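Side-chain contacts in modulator protein RSBR (Bacillus subtilis, PDB 2BNL), which regulates sigma-B in the environmental stress response as part of the stressosome, stimulating RsbT kinase activity toward RsbS in vitro, with a globin-like N-terminal domain making up this chain: residues Asp51-Ser56 / Asp117-Pro122; Lys47-Ile52 / Thr86-Phe91; Arg73-Gly78 / Asn129-Ser134. All coordinates share one frame; numbering follows the deposited sequence.

Contact 1: Asp51-Ser56 / Asp117-Pro122; sequences DILLLS and DRFFSP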
ATOM      1  N   ASP A  51      13.667   2.425 -12.399  1.00 30.84           N
ATOM      2  CA  ASP A  51      13.475   3.159 -13.651  1.00 33.62           C
ATOM      3  C   ASP A  51      12.104   3.872 -13.635  1.00 32.64           C
ATOM      4  O   ASP A  51      12.033   4.991 -14.062  1.00 32.65           O
ATOM      5  CB  ASP A  51      13.492   2.251 -14.861  1.00 31.94           C
ATOM      6  CG  ASP A  51      14.895   1.845 -15.297  1.00 37.13           C
ATOM      7  OD1 ASP A  51      15.884   2.242 -14.670  1.00 36.90           O
ATOM      8  OD2 ASP A  51      14.946   1.117 -16.295  1.00 40.60           O
ATOM      9  N   ILE A  52      11.089   3.219 -13.091  1.00 31.81           N
ATOM     10  CA  ILE A  52       9.781   3.861 -12.771  1.00 30.26           C
ATOM     11  C   ILE A  52       9.889   5.059 -11.840  1.00 29.60           C
ATOM     12  O   ILE A  52       9.363   6.145 -12.146  1.00 28.61           O
ATOM     13  CB  ILE A  52       8.722   2.867 -12.273  1.00 30.63           C
ATOM     14  CG1 ILE A  52       8.326   1.890 -13.401  1.00 31.14           C
ATOM     15  CG2 ILE A  52       7.543   3.584 -11.651  1.00 27.66           C
ATOM     16  CD1 ILE A  52       7.839   0.511 -12.921  1.00 30.31           C
ATOM     17  N   LEU A  53      10.653   4.899 -10.784  1.00 29.44           N
ATOM     18  CA  LEU A  53      10.819   5.940  -9.820  1.00 29.09           C
ATOM     19  C   LEU A  53      11.467   7.133 -10.473  1.00 29.24           C
ATOM     20  O   LEU A  53      11.028   8.266 -10.250  1.00 29.45           O
ATOM     21  CB  LEU A  53      11.631   5.436  -8.614  1.00 30.53           C
ATOM     22  CG  LEU A  53      11.105   4.273  -7.824  1.00 28.01           C
ATOM     23  CD1 LEU A  53      12.107   3.952  -6.683  1.00 30.71           C
ATOM     24  CD2 LEU A  53       9.750   4.370  -7.326  1.00 28.54           C
ATOM     25  N   LEU A  54      12.502   6.892 -11.284  1.00 30.23           N
ATOM     26  CA  LEU A  54      13.297   7.984 -11.890  1.00 30.26           C
ATOM     27  C   LEU A  54      12.466   8.831 -12.933  1.00 28.87           C
ATOM     28  O   LEU A  54      12.835   9.929 -13.240  1.00 29.77           O
ATOM     29  CB  LEU A  54      14.606   7.395 -12.461  1.00 30.09           C
ATOM     30  CG  LEU A  54      15.587   7.009 -11.334  1.00 32.56           C
ATOM     31  CD1 LEU A  54      16.795   6.370 -11.965  1.00 33.90           C
ATOM     32  CD2 LEU A  54      16.030   8.218 -10.401  1.00 31.28           C
ATOM     33  N   LEU A  55      11.379   8.260 -13.456  1.00 29.05           N
ATOM     34  CA  LEU A  55      10.416   8.919 -14.338  1.00 29.53           C
ATOM     35  C   LEU A  55       9.315   9.616 -13.588  1.00 28.19           C
ATOM     36  O   LEU A  55       8.558  10.295 -14.184  1.00 26.58           O
ATOM     37  CB  LEU A  55       9.778   7.863 -15.260  1.00 30.76           C
ATOM     38  CG  LEU A  55      10.699   7.219 -16.285  1.00 34.75           C
ATOM     39  CD1 LEU A  55       9.998   5.960 -16.890  1.00 32.22           C
ATOM     40  CD2 LEU A  55      11.056   8.244 -17.383  1.00 35.57           C
ATOM     41  N   SER A  56       9.224   9.411 -12.286  1.00 29.32           N
ATOM     42  CA  SER A  56       8.031   9.791 -11.440  1.00 29.29           C
ATOM     43  C   SER A  56       8.159  10.983 -10.502  1.00 29.86           C
ATOM     44  O   SER A  56       7.489  11.060  -9.434  1.00 29.58           O
ATOM     45  CB  SER A  56       7.542   8.549 -10.696  1.00 27.92           C
ATOM     46  OG  SER A  56       7.185   7.537 -11.593  1.00 28.97           O
ATOM     47  N   ASP A 117       6.593   8.730   1.622  1.00 29.79           N
ATOM     48  CA  ASP A 117       5.216   8.253   1.354  1.00 31.80           C
ATOM     49  C   ASP A 117       4.636   9.077   0.142  1.00 31.30           C
ATOM     50  O   ASP A 117       4.029   8.544  -0.751  1.00 30.79           O
ATOM     51  CB  ASP A 117       4.373   8.485   2.608  1.00 32.25           C
ATOM     52  CG  ASP A 117       2.921   8.134   2.417  1.00 36.96           C
ATOM     53  OD1 ASP A 117       2.641   6.951   2.425  1.00 40.15           O
ATOM     54  OD2 ASP A 117       2.139   9.052   2.153  1.00 35.85           O
ATOM     55  N   ARG A 118       4.829  10.366   0.201  1.00 29.87           N
ATOM     56  CA  ARG A 118       4.343  11.259  -0.852  1.00 33.94           C
ATOM     57  C   ARG A 118       4.818  10.840  -2.266  1.00 32.24           C
ATOM     58  O   ARG A 118       4.101  10.921  -3.261  1.00 31.99           O
ATOM     59  CB  ARG A 118       4.812  12.619  -0.557  1.00 34.70           C
ATOM     60  CG  ARG A 118       3.887  13.605  -0.982  1.00 45.81           C
ATOM     61  CD  ARG A 118       4.479  14.998  -0.989  1.00 54.85           C
ATOM     62  NE  ARG A 118       3.774  15.716  -2.085  1.00 61.18           N
ATOM     63  CZ  ARG A 118       4.217  15.892  -3.330  1.00 59.43           C
ATOM     64  NH1 ARG A 118       5.401  15.495  -3.694  1.00 50.01           N
ATOM     65  NH2 ARG A 118       3.447  16.522  -4.214  1.00 65.29           N
ATOM     66  N   PHE A 119       6.081  10.489  -2.346  1.00 31.33           N
ATOM     67  CA  PHE A 119       6.686  10.041  -3.610  1.00 29.87           C
ATOM     68  C   PHE A 119       6.213   8.658  -4.064  1.00 29.95           C
ATOM     69  O   PHE A 119       5.827   8.473  -5.203  1.00 30.84           O
ATOM     70  CB  PHE A 119       8.176  10.147  -3.491  1.00 29.41           C
ATOM     71  CG  PHE A 119       8.910   9.712  -4.690  1.00 31.05           C
ATOM     72  CD1 PHE A 119       8.851  10.430  -5.838  1.00 41.04           C
ATOM     73  CD2 PHE A 119       9.551   8.458  -4.704  1.00 31.39           C
ATOM     74  CE1 PHE A 119       9.580   9.998  -7.021  1.00 41.29           C
ATOM     75  CE2 PHE A 119      10.185   8.006  -5.823  1.00 36.44           C
ATOM     76  CZ  PHE A 119      10.246   8.778  -6.982  1.00 34.87           C
ATOM     77  N   PHE A 120       6.263   7.662  -3.167  1.00 30.14           N
ATOM     78  CA  PHE A 120       6.041   6.282  -3.502  1.00 29.53           C
ATOM     79  C   PHE A 120       4.589   5.873  -3.562  1.00 30.37           C
ATOM     80  O   PHE A 120       4.234   5.051  -4.393  1.00 30.78           O
ATOM     81  CB  PHE A 120       6.724   5.419  -2.404  1.00 31.06           C
ATOM     82  CG  PHE A 120       8.174   5.215  -2.642  1.00 31.57           C
ATOM     83  CD1 PHE A 120       8.622   4.250  -3.530  1.00 29.23           C
ATOM     84  CD2 PHE A 120       9.135   6.061  -2.058  1.00 31.22           C
ATOM     85  CE1 PHE A 120      10.044   4.053  -3.691  1.00 29.98           C
ATOM     86  CE2 PHE A 120      10.521   5.818  -2.298  1.00 34.50           C
ATOM     87  CZ  PHE A 120      10.926   4.853  -3.124  1.00 34.10           C
ATOM     88  N   SER A 121       3.747   6.439  -2.673  1.00 30.11           N
ATOM     89  CA  SER A 121       2.366   5.966  -2.526  1.00 31.61           C
ATOM     90  C   SER A 121       1.582   5.941  -3.879  1.00 30.59           C
ATOM     91  O   SER A 121       1.134   4.913  -4.283  1.00 30.20           O
ATOM     92  CB  SER A 121       1.542   6.771  -1.446  1.00 30.86           C
ATOM     93  OG  SER A 121       0.343   6.086  -1.210  1.00 32.31           O
ATOM     94  N   PRO A 122       1.547   7.057  -4.614  1.00 29.33           N
ATOM     95  CA  PRO A 122       0.837   7.010  -5.944  1.00 29.77           C
ATOM     96  C   PRO A 122       1.433   6.053  -7.030  1.00 29.44           C
ATOM     97  O   PRO A 122       0.728   5.506  -7.870  1.00 30.03           O
ATOM     98  CB  PRO A 122       0.874   8.482  -6.398  1.00 29.55           C
ATOM     99  CG  PRO A 122       1.994   9.135  -5.653  1.00 33.84           C
ATOM    100  CD  PRO A 122       2.177   8.368  -4.335  1.00 30.66           C
TER
HETATM  101  O   HOH W   1       5.655  10.132  -7.606  1.00 30.35           O

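Contact 2: Lys47-Ile52 / Thr86-Phe91; sequences KEYIDI and TALAEF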
ATOM      1  N   LYS A  47      15.423  -3.245 -10.923  1.00 30.38           N
ATOM      2  CA  LYS A  47      15.870  -2.271 -11.905  1.00 31.51           C
ATOM      3  C   LYS A  47      14.676  -1.623 -12.637  1.00 30.53           C
ATOM      4  O   LYS A  47      14.716  -0.414 -12.863  1.00 33.03           O
ATOM      5  CB  LYS A  47      16.942  -2.884 -12.876  1.00 31.72           C
ATOM      6  CG  LYS A  47      17.289  -1.964 -14.054  1.00 36.14           C
ATOM      7  CD  LYS A  47      17.893  -0.663 -13.638  1.00 39.91           C
ATOM      8  CE  LYS A  47      18.533   0.167 -14.905  1.00 42.44           C
ATOM      9  NZ  LYS A  47      18.458   1.619 -14.644  1.00 44.05           N
ATOM     10  N   GLU A  48      13.699  -2.400 -13.010  1.00 31.76           N
ATOM     11  CA  GLU A  48      12.473  -1.895 -13.707  1.00 33.53           C
ATOM     12  C   GLU A  48      11.777  -0.957 -12.746  1.00 32.67           C
ATOM     13  O   GLU A  48      11.228   0.059 -13.127  1.00 31.31           O
ATOM     14  CB  GLU A  48      11.461  -2.987 -13.981  1.00 36.39           C
ATOM     15  CG  GLU A  48      11.346  -3.583 -15.384  1.00 46.37           C
ATOM     16  CD  GLU A  48      10.175  -4.611 -15.526  1.00 48.97           C
ATOM     17  OE1 GLU A  48       9.200  -4.259 -16.275  1.00 47.20           O
ATOM     18  OE2 GLU A  48      10.243  -5.770 -14.918  1.00 55.37           O
ATOM     19  N   TYR A  49      11.716  -1.323 -11.482  1.00 28.46           N
ATOM     20  CA  TYR A  49      11.089  -0.390 -10.447  1.00 30.01           C
ATOM     21  C   TYR A  49      11.820   0.916 -10.232  1.00 31.26           C
ATOM     22  O   TYR A  49      11.217   1.999 -10.234  1.00 28.49           O
ATOM     23  CB  TYR A  49      11.032  -1.101  -9.133  1.00 31.27           C
ATOM     24  CG  TYR A  49      10.274  -0.406  -8.073  1.00 30.49           C
ATOM     25  CD1 TYR A  49       8.894  -0.226  -8.170  1.00 30.16           C
ATOM     26  CD2 TYR A  49      10.894   0.040  -6.949  1.00 30.12           C
ATOM     27  CE1 TYR A  49       8.151   0.373  -7.153  1.00 28.54           C
ATOM     28  CE2 TYR A  49      10.133   0.673  -5.913  1.00 32.08           C
ATOM     29  CZ  TYR A  49       8.764   0.817  -6.037  1.00 30.98           C
ATOM     30  OH  TYR A  49       8.070   1.365  -4.988  1.00 30.69           O
ATOM     31  N   ILE A  50      13.148   0.837 -10.071  1.00 31.45           N
ATOM     32  CA  ILE A  50      13.911   2.067  -9.964  1.00 33.97           C
ATOM     33  C   ILE A  50      13.691   3.004 -11.216  1.00 30.96           C
ATOM     34  O   ILE A  50      13.634   4.219 -11.061  1.00 31.06           O
ATOM     35  CB  ILE A  50      15.455   1.832  -9.747  1.00 34.46           C
ATOM     36  CG1 ILE A  50      15.730   1.098  -8.448  1.00 42.85           C
ATOM     37  CG2 ILE A  50      16.281   3.156  -9.432  1.00 41.64           C
ATOM     38  CD1 ILE A  50      17.190   0.296  -8.288  1.00 45.56           C
ATOM     39  N   ASP A  51      13.667   2.425 -12.399  1.00 30.84           N
ATOM     40  CA  ASP A  51      13.475   3.159 -13.651  1.00 33.62           C
ATOM     41  C   ASP A  51      12.104   3.872 -13.635  1.00 32.64           C
ATOM     42  O   ASP A  51      12.033   4.991 -14.062  1.00 32.65           O
ATOM     43  CB  ASP A  51      13.492   2.251 -14.861  1.00 31.94           C
ATOM     44  CG  ASP A  51      14.895   1.845 -15.297  1.00 37.13           C
ATOM     45  OD1 ASP A  51      15.884   2.242 -14.670  1.00 36.90           O
ATOM     46  OD2 ASP A  51      14.946   1.117 -16.295  1.00 40.60           O
ATOM     47  N   ILE A  52      11.089   3.219 -13.091  1.00 31.81           N
ATOM     48  CA  ILE A  52       9.781   3.861 -12.771  1.00 30.26           C
ATOM     49  C   ILE A  52       9.889   5.059 -11.840  1.00 29.60           C
ATOM     50  O   ILE A  52       9.363   6.145 -12.146  1.00 28.61           O
ATOM     51  CB  ILE A  52       8.722   2.867 -12.273  1.00 30.63           C
ATOM     52  CG1 ILE A  52       8.326   1.890 -13.401  1.00 31.14           C
ATOM     53  CG2 ILE A  52       7.543   3.584 -11.651  1.00 27.66           C
ATOM     54  CD1 ILE A  52       7.839   0.511 -12.921  1.00 30.31           C
ATOM     55  N   THR A  86       3.678  -6.677  -0.331  1.00 29.52           N
ATOM     56  CA  THR A  86       4.625  -6.787   0.768  1.00 29.38           C
ATOM     57  C   THR A  86       5.996  -6.285   0.386  1.00 29.60           C
ATOM     58  O   THR A  86       6.591  -5.559   1.158  1.00 29.28           O
ATOM     59  CB  THR A  86       4.661  -8.260   1.296  1.00 29.48           C
ATOM     60  OG1 THR A  86       3.311  -8.686   1.556  1.00 28.64           O
ATOM     61  CG2 THR A  86       5.620  -8.447   2.539  1.00 31.93           C
ATOM     62  N   ALA A  87       6.500  -6.674  -0.798  1.00 29.91           N
ATOM     63  CA  ALA A  87       7.748  -6.227  -1.315  1.00 30.65           C
ATOM     64  C   ALA A  87       7.883  -4.745  -1.467  1.00 31.39           C
ATOM     65  O   ALA A  87       8.847  -4.103  -1.033  1.00 31.63           O
ATOM     66  CB  ALA A  87       8.053  -6.887  -2.673  1.00 31.62           C
ATOM     67  N   LEU A  88       6.918  -4.167  -2.139  1.00 32.20           N
ATOM     68  CA  LEU A  88       6.946  -2.711  -2.299  1.00 31.96           C
ATOM     69  C   LEU A  88       6.956  -1.950  -0.947  1.00 31.73           C
ATOM     70  O   LEU A  88       7.640  -0.895  -0.856  1.00 32.50           O
ATOM     71  CB  LEU A  88       5.809  -2.256  -3.198  1.00 32.67           C
ATOM     72  CG  LEU A  88       5.835  -2.785  -4.601  1.00 34.14           C
ATOM     73  CD1 LEU A  88       4.959  -1.973  -5.589  1.00 35.86           C
ATOM     74  CD2 LEU A  88       7.267  -2.778  -5.171  1.00 32.59           C
ATOM     75  N   ALA A  89       6.142  -2.394  -0.001  1.00 31.39           N
ATOM     76  CA  ALA A  89       6.120  -1.836   1.421  1.00 33.22           C
ATOM     77  C   ALA A  89       7.527  -1.887   2.057  1.00 34.15           C
ATOM     78  O   ALA A  89       8.055  -0.902   2.577  1.00 34.66           O
ATOM     79  CB  ALA A  89       5.088  -2.538   2.264  1.00 31.82           C
ATOM     80  N   GLU A  90       8.183  -3.048   1.931  1.00 35.45           N
ATOM     81  CA  GLU A  90       9.535  -3.195   2.422  1.00 35.22           C
ATOM     82  C   GLU A  90      10.560  -2.358   1.658  1.00 34.73           C
ATOM     83  O   GLU A  90      11.510  -1.902   2.284  1.00 34.15           O
ATOM     84  CB  GLU A  90       9.999  -4.713   2.365  1.00 36.98           C
ATOM     85  CG  GLU A  90       9.714  -5.529   3.453  1.00 45.20           C
ATOM     86  CD  GLU A  90      10.070  -4.859   4.814  1.00 49.83           C
ATOM     87  OE1 GLU A  90      11.261  -4.663   5.145  1.00 46.19           O
ATOM     88  OE2 GLU A  90       9.090  -4.482   5.505  1.00 57.28           O
ATOM     89  N   PHE A  91      10.396  -2.136   0.322  1.00 32.30           N
ATOM     90  CA  PHE A  91      11.295  -1.338  -0.450  1.00 30.46           C
ATOM     91  C   PHE A  91      11.401   0.082   0.172  1.00 30.67           C
ATOM     92  O   PHE A  91      12.513   0.525   0.406  1.00 31.48           O
ATOM     93  CB  PHE A  91      10.839  -1.194  -1.893  1.00 29.32           C
ATOM     94  CG  PHE A  91      11.138  -2.370  -2.785  1.00 27.11           C
ATOM     95  CD1 PHE A  91      11.571  -3.639  -2.259  1.00 29.22           C
ATOM     96  CD2 PHE A  91      10.923  -2.276  -4.087  1.00 35.71           C
ATOM     97  CE1 PHE A  91      11.783  -4.689  -3.068  1.00 31.86           C
ATOM     98  CE2 PHE A  91      11.168  -3.326  -4.928  1.00 35.54           C
ATOM     99  CZ  PHE A  91      11.601  -4.529  -4.407  1.00 32.27           C
TER
HETATM  100  O   HOH W   2       7.822   1.323  -2.238  1.00 28.09           O

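Contact 3: Arg73-Gly78 / Asn129-Ser134; sequences RAVQIG and NQYSIS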
ATOM      1  N   ARG A  73       4.354  -8.436 -15.916  1.00 31.47           N
ATOM      2  CA  ARG A  73       5.434  -9.415 -15.716  1.00 31.57           C
ATOM      3  C   ARG A  73       5.275 -10.069 -14.364  1.00 30.07           C
ATOM      4  O   ARG A  73       5.431 -11.313 -14.238  1.00 32.00           O
ATOM      5  CB  ARG A  73       6.798  -8.694 -15.783  1.00 32.85           C
ATOM      6  CG  ARG A  73       8.023  -9.532 -15.849  1.00 40.91           C
ATOM      7  CD  ARG A  73       9.347  -8.548 -15.859  1.00 47.65           C
ATOM      8  NE  ARG A  73      10.313  -9.233 -15.018  1.00 57.90           N
ATOM      9  CZ  ARG A  73      11.552  -8.826 -14.610  1.00 56.29           C
ATOM     10  NH1 ARG A  73      12.038  -7.562 -14.917  1.00 49.20           N
ATOM     11  NH2 ARG A  73      12.282  -9.735 -13.837  1.00 36.29           N
ATOM     12  N   ALA A  74       5.023  -9.273 -13.336  1.00 29.34           N
ATOM     13  CA  ALA A  74       4.767  -9.833 -12.013  1.00 30.38           C
ATOM     14  C   ALA A  74       3.682 -10.953 -11.953  1.00 31.30           C
ATOM     15  O   ALA A  74       3.880 -12.050 -11.390  1.00 30.53           O
ATOM     16  CB  ALA A  74       4.519  -8.736 -10.939  1.00 32.44           C
ATOM     17  N   VAL A  75       2.548 -10.655 -12.530  1.00 31.14           N
ATOM     18  CA  VAL A  75       1.502 -11.632 -12.761  1.00 31.77           C
ATOM     19  C   VAL A  75       2.046 -12.834 -13.484  1.00 32.44           C
ATOM     20  O   VAL A  75       1.840 -13.966 -12.982  1.00 30.77           O
ATOM     21  CB  VAL A  75       0.331 -11.022 -13.547  1.00 32.63           C
ATOM     22  CG1 VAL A  75      -0.744 -12.165 -13.922  1.00 36.57           C
ATOM     23  CG2 VAL A  75      -0.295  -9.909 -12.718  1.00 30.71           C
ATOM     24  N   GLN A  76       2.734 -12.632 -14.603  1.00 31.36           N
ATOM     25  CA  GLN A  76       3.058 -13.764 -15.491  1.00 33.48           C
ATOM     26  C   GLN A  76       4.065 -14.721 -14.874  1.00 33.14           C
ATOM     27  O   GLN A  76       4.016 -15.902 -15.174  1.00 33.43           O
ATOM     28  CB  GLN A  76       3.487 -13.317 -16.855  1.00 32.44           C
ATOM     29  CG  GLN A  76       2.262 -12.615 -17.479  1.00 36.88           C
ATOM     30  CD  GLN A  76       2.436 -12.220 -18.907  1.00 42.35           C
ATOM     31  OE1 GLN A  76       1.427 -12.052 -19.655  1.00 49.98           O
ATOM     32  NE2 GLN A  76       3.657 -12.041 -19.307  1.00 39.95           N
ATOM     33  N   ILE A  77       4.957 -14.167 -14.033  1.00 33.95           N
ATOM     34  CA  ILE A  77       5.992 -14.946 -13.375  1.00 34.34           C
ATOM     35  C   ILE A  77       5.470 -15.548 -12.126  1.00 33.57           C
ATOM     36  O   ILE A  77       6.224 -16.247 -11.531  1.00 31.18           O
ATOM     37  CB  ILE A  77       7.370 -14.194 -13.221  1.00 33.06           C
ATOM     38  CG1 ILE A  77       7.260 -13.081 -12.145  1.00 33.73           C
ATOM     39  CG2 ILE A  77       7.897 -13.751 -14.657  1.00 34.50           C
ATOM     40  CD1 ILE A  77       8.537 -12.298 -11.777  1.00 34.89           C
ATOM     41  N   GLY A  78       4.213 -15.281 -11.706  1.00 32.94           N
ATOM     42  CA  GLY A  78       3.666 -15.984 -10.528  1.00 35.21           C
ATOM     43  C   GLY A  78       3.843 -15.257  -9.181  1.00 34.72           C
ATOM     44  O   GLY A  78       3.644 -15.848  -8.123  1.00 35.22           O
ATOM     45  N   ASN A 129      -2.904  -1.293  -9.125  1.00 28.25           N
ATOM     46  CA  ASN A 129      -4.031  -1.201 -10.072  1.00 29.13           C
ATOM     47  C   ASN A 129      -3.777  -1.998 -11.342  1.00 27.82           C
ATOM     48  O   ASN A 129      -4.621  -2.705 -11.819  1.00 27.84           O
ATOM     49  CB  ASN A 129      -4.300   0.271 -10.358  1.00 29.47           C
ATOM     50  CG  ASN A 129      -5.642   0.519 -11.023  1.00 32.43           C
ATOM     51  OD1 ASN A 129      -6.689   0.088 -10.559  1.00 27.65           O
ATOM     52  ND2 ASN A 129      -5.609   1.217 -12.149  1.00 31.94           N
ATOM     53  N   GLN A 130      -2.566  -1.874 -11.889  1.00 28.06           N
ATOM     54  CA  GLN A 130      -2.221  -2.531 -13.213  1.00 29.14           C
ATOM     55  C   GLN A 130      -2.048  -4.016 -13.028  1.00 29.05           C
ATOM     56  O   GLN A 130      -2.420  -4.788 -13.863  1.00 29.62           O
ATOM     57  CB  GLN A 130      -0.956  -1.896 -13.777  1.00 29.30           C
ATOM     58  CG  GLN A 130      -1.231  -0.538 -14.381  1.00 30.22           C
ATOM     59  CD  GLN A 130      -2.285  -0.556 -15.529  1.00 33.17           C
ATOM     60  OE1 GLN A 130      -2.252  -1.368 -16.429  1.00 37.57           O
ATOM     61  NE2 GLN A 130      -3.101   0.407 -15.518  1.00 35.66           N
ATOM     62  N   TYR A 131      -1.628  -4.393 -11.840  1.00 30.97           N
ATOM     63  CA  TYR A 131      -1.563  -5.809 -11.473  1.00 28.82           C
ATOM     64  C   TYR A 131      -2.967  -6.458 -11.576  1.00 30.02           C
ATOM     65  O   TYR A 131      -3.199  -7.537 -12.228  1.00 30.27           O
ATOM     66  CB  TYR A 131      -1.006  -5.945 -10.052  1.00 30.85           C
ATOM     67  CG  TYR A 131      -0.840  -7.369  -9.664  1.00 29.52           C
ATOM     68  CD1 TYR A 131       0.419  -7.996  -9.785  1.00 29.75           C
ATOM     69  CD2 TYR A 131      -1.904  -8.121  -9.297  1.00 31.31           C
ATOM     70  CE1 TYR A 131       0.577  -9.368  -9.430  1.00 27.86           C
ATOM     71  CE2 TYR A 131      -1.752  -9.495  -8.944  1.00 30.04           C
ATOM     72  CZ  TYR A 131      -0.502 -10.078  -9.010  1.00 30.19           C
ATOM     73  OH  TYR A 131      -0.406 -11.446  -8.762  1.00 26.02           O
ATOM     74  N   SER A 132      -3.923  -5.833 -10.888  1.00 30.96           N
ATOM     75  CA  SER A 132      -5.303  -6.317 -10.827  1.00 31.95           C
ATOM     76  C   SER A 132      -5.947  -6.268 -12.218  1.00 32.43           C
ATOM     77  O   SER A 132      -6.625  -7.213 -12.610  1.00 32.30           O
ATOM     78  CB  SER A 132      -6.148  -5.475  -9.799  1.00 32.04           C
ATOM     79  OG  SER A 132      -7.478  -6.015  -9.640  1.00 34.06           O
ATOM     80  N   ILE A 133      -5.716  -5.183 -12.941  1.00 34.23           N
ATOM     81  CA  ILE A 133      -6.264  -4.968 -14.291  1.00 36.55           C
ATOM     82  C   ILE A 133      -5.778  -6.024 -15.190  1.00 38.15           C
ATOM     83  O   ILE A 133      -6.555  -6.497 -15.978  1.00 39.77           O
ATOM     84  CB  ILE A 133      -6.005  -3.555 -14.837  1.00 37.55           C
ATOM     85  CG1 ILE A 133      -6.964  -2.582 -14.204  1.00 42.63           C
ATOM     86  CG2 ILE A 133      -6.081  -3.513 -16.367  1.00 41.95           C
ATOM     87  CD1 ILE A 133      -6.589  -1.118 -14.404  1.00 47.14           C
ATOM     88  N   SER A 134      -4.556  -6.519 -15.022  1.00 40.69           N
ATOM     89  CA  SER A 134      -4.066  -7.592 -15.896  1.00 43.58           C
ATOM     90  C   SER A 134      -5.066  -8.764 -15.877  1.00 48.93           C
ATOM     91  O   SER A 134      -5.239  -9.509 -16.877  1.00 51.42           O
ATOM     92  CB  SER A 134      -2.676  -7.964 -15.535  1.00 43.80           C
ATOM     93  OG  SER A 134      -1.816  -6.856 -15.891  1.00 40.04           O
TER

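Contact 1: Asp51-Ser56 / Asp117-Pro122
The backbones come closest at two pairs, L53 with F120 and S56 with F119, each with CA atoms 7.9 Å apart, where the last turn of helix 39-54 and the residues after it pass helix 109-135. L53 makes the apolar contacts from its side. Its CD1 reaches CE1 of F120 at 3.6 Å, approaching that ring obliquely, while CD2 touches both phenylalanines, near CE1 of F120 and 4.0 Å from CE2 of F119. The F119 side chain stands nearly perpendicular to that of L53. With CG anti to its backbone N (chi1 179°), the F119 ring leans out toward the end of helix 39-54, and the L53 carbonyl O meets its edge, close to the ring plane, 3.4 Å from CZ. S56 O comes within 3.4 Å of F119 CE1, oblique to the ring. This is interhelical packing of the all-helical globin fold, in the N-terminal domain of RsbR; I11 of helix 5-13 touches L53, F119 and F120. F119 CD2 also rests over a face of the F120 ring. The polar link runs through one water, which donates to S56 O at 2.8 Å and to F119 O at 2.9 Å, joining the chain just past one helix to a carbonyl within the other. The buried hydroxyl of S56 turns back instead, OG donating to I52 O at 2.6 Å from above the carbonyl plane.

Contact 2: Lys47-Ile52 / Thr86-Phe91
Y49 of helix 39-54 meets L88 and F91 of helix 81-100, and the nearest CA pair, Y49 with L88, is 9.4 Å apart, so the side chains rather than the backbones make the contact. The aromatic interaction is an offset edge-to-face pair: the edge of F91 is directed at the face of Y49, with centroids 5.4 Å apart and planes at 64°. CD2 of F91 makes the closest approach, 3.6 Å from CE2 of Y49, and the two side chains run alongside in opposing senses. Y49 carries its CG anti to the backbone N (chi1 -171°), which directs the ring toward helix 81-100.

The CH-pi interaction comes from L88, whose CD2 lies over one face of the Y49 ring, 4.2 Å from its centroid and 25° off the normal. The methyl is displaced toward the rim, nearest CE1 and CZ of Y49, on the hydroxyl-bearing half of the ring.

Polar contacts gather at the phenol oxygen. A water donates to Y49 OH at 2.8 Å and to the L88 carbonyl O at 2.6 Å, and the hydroxyl is also hydrogen-bonded to OD1 of N124 on helix 109-135. A separate ion pair on the outer side of helix 39-54 joins K47 NZ to D51 OD1 at 2.6 Å, using the syn lone pair of that oxygen.

Around these groups, W22 of helix 15-30 stacks with F91, and F120 and I127 touch Y49. The centre of the contact is about 1 Å from the centre of the chain, in the core of the globin-like fold. Its chemistry implies an apolar junction in which the one buried phenol is accommodated by pairing its oxygen with N124 and a water, while the methyl and the aromatic edge both approach the same face of its ring.

Contact 3: Arg73-Gly78 / Asn129-Ser134
One face of the Y131 ring takes the CG2 methyl of V75, and A74 CB comes to its edge, near the ring plane, 4.3 Å from CE1. The methyl makes a CH-pi contact, 3.6 Å from the centroid and 17° off the normal, with its shortest approach, 3.4 Å, to CE1 of Y131. V75 can present this branch because CG1 is the one anti to the backbone N (chi1 174°), leaving CG2 beside N and directed at the ring. The same CG2 lies 4.2 Å from CB of S134, one turn further along helix 109-135. There S134 OG donates to Q130 O at 3.0 Å, tilted from the carbonyl plane, while S134 N reaches that oxygen from the opposite face. The phenol oxygen of Y131 is hydrogen-bonded to L79 O. Replacing Y131 by an alanine would probably leave the V75 methyl without its aromatic surface and L79 O without its phenol partner. Helix 64-76 ends here in a Schellman motif at G78, whose phi is positive (93°). Y131 lies beside V75 and A74 of helix 64-76, and M81 and L84 of helix 81-100 also touch it, while S132 of the second subunit packs against it from across the dimer.

From the N terminus, helix 39-54 supplies the first segments of contacts 1 and 2, which overlap at D51 and I52. Both start from the same part of that helix, contact 2 closing the shorter loop, of 33 residues, to helix 81-100 and contact 1 the longer one, of 60, to helix 109-135. Contact 3 starts within both loops, on helix 64-76, and ends beyond them on helix 109-135, so it crosses each. Contacts 1 and 2 touch where F120 CD1 lies 3.3 Å from Y49 OH; contacts 2 and 3 are joined by the E48-R73 salt bridge. Contacts 1 and 3, with centres about 19 Å apart, use separate parts of helix 109-135, tying it to helices 39-54 and 64-76.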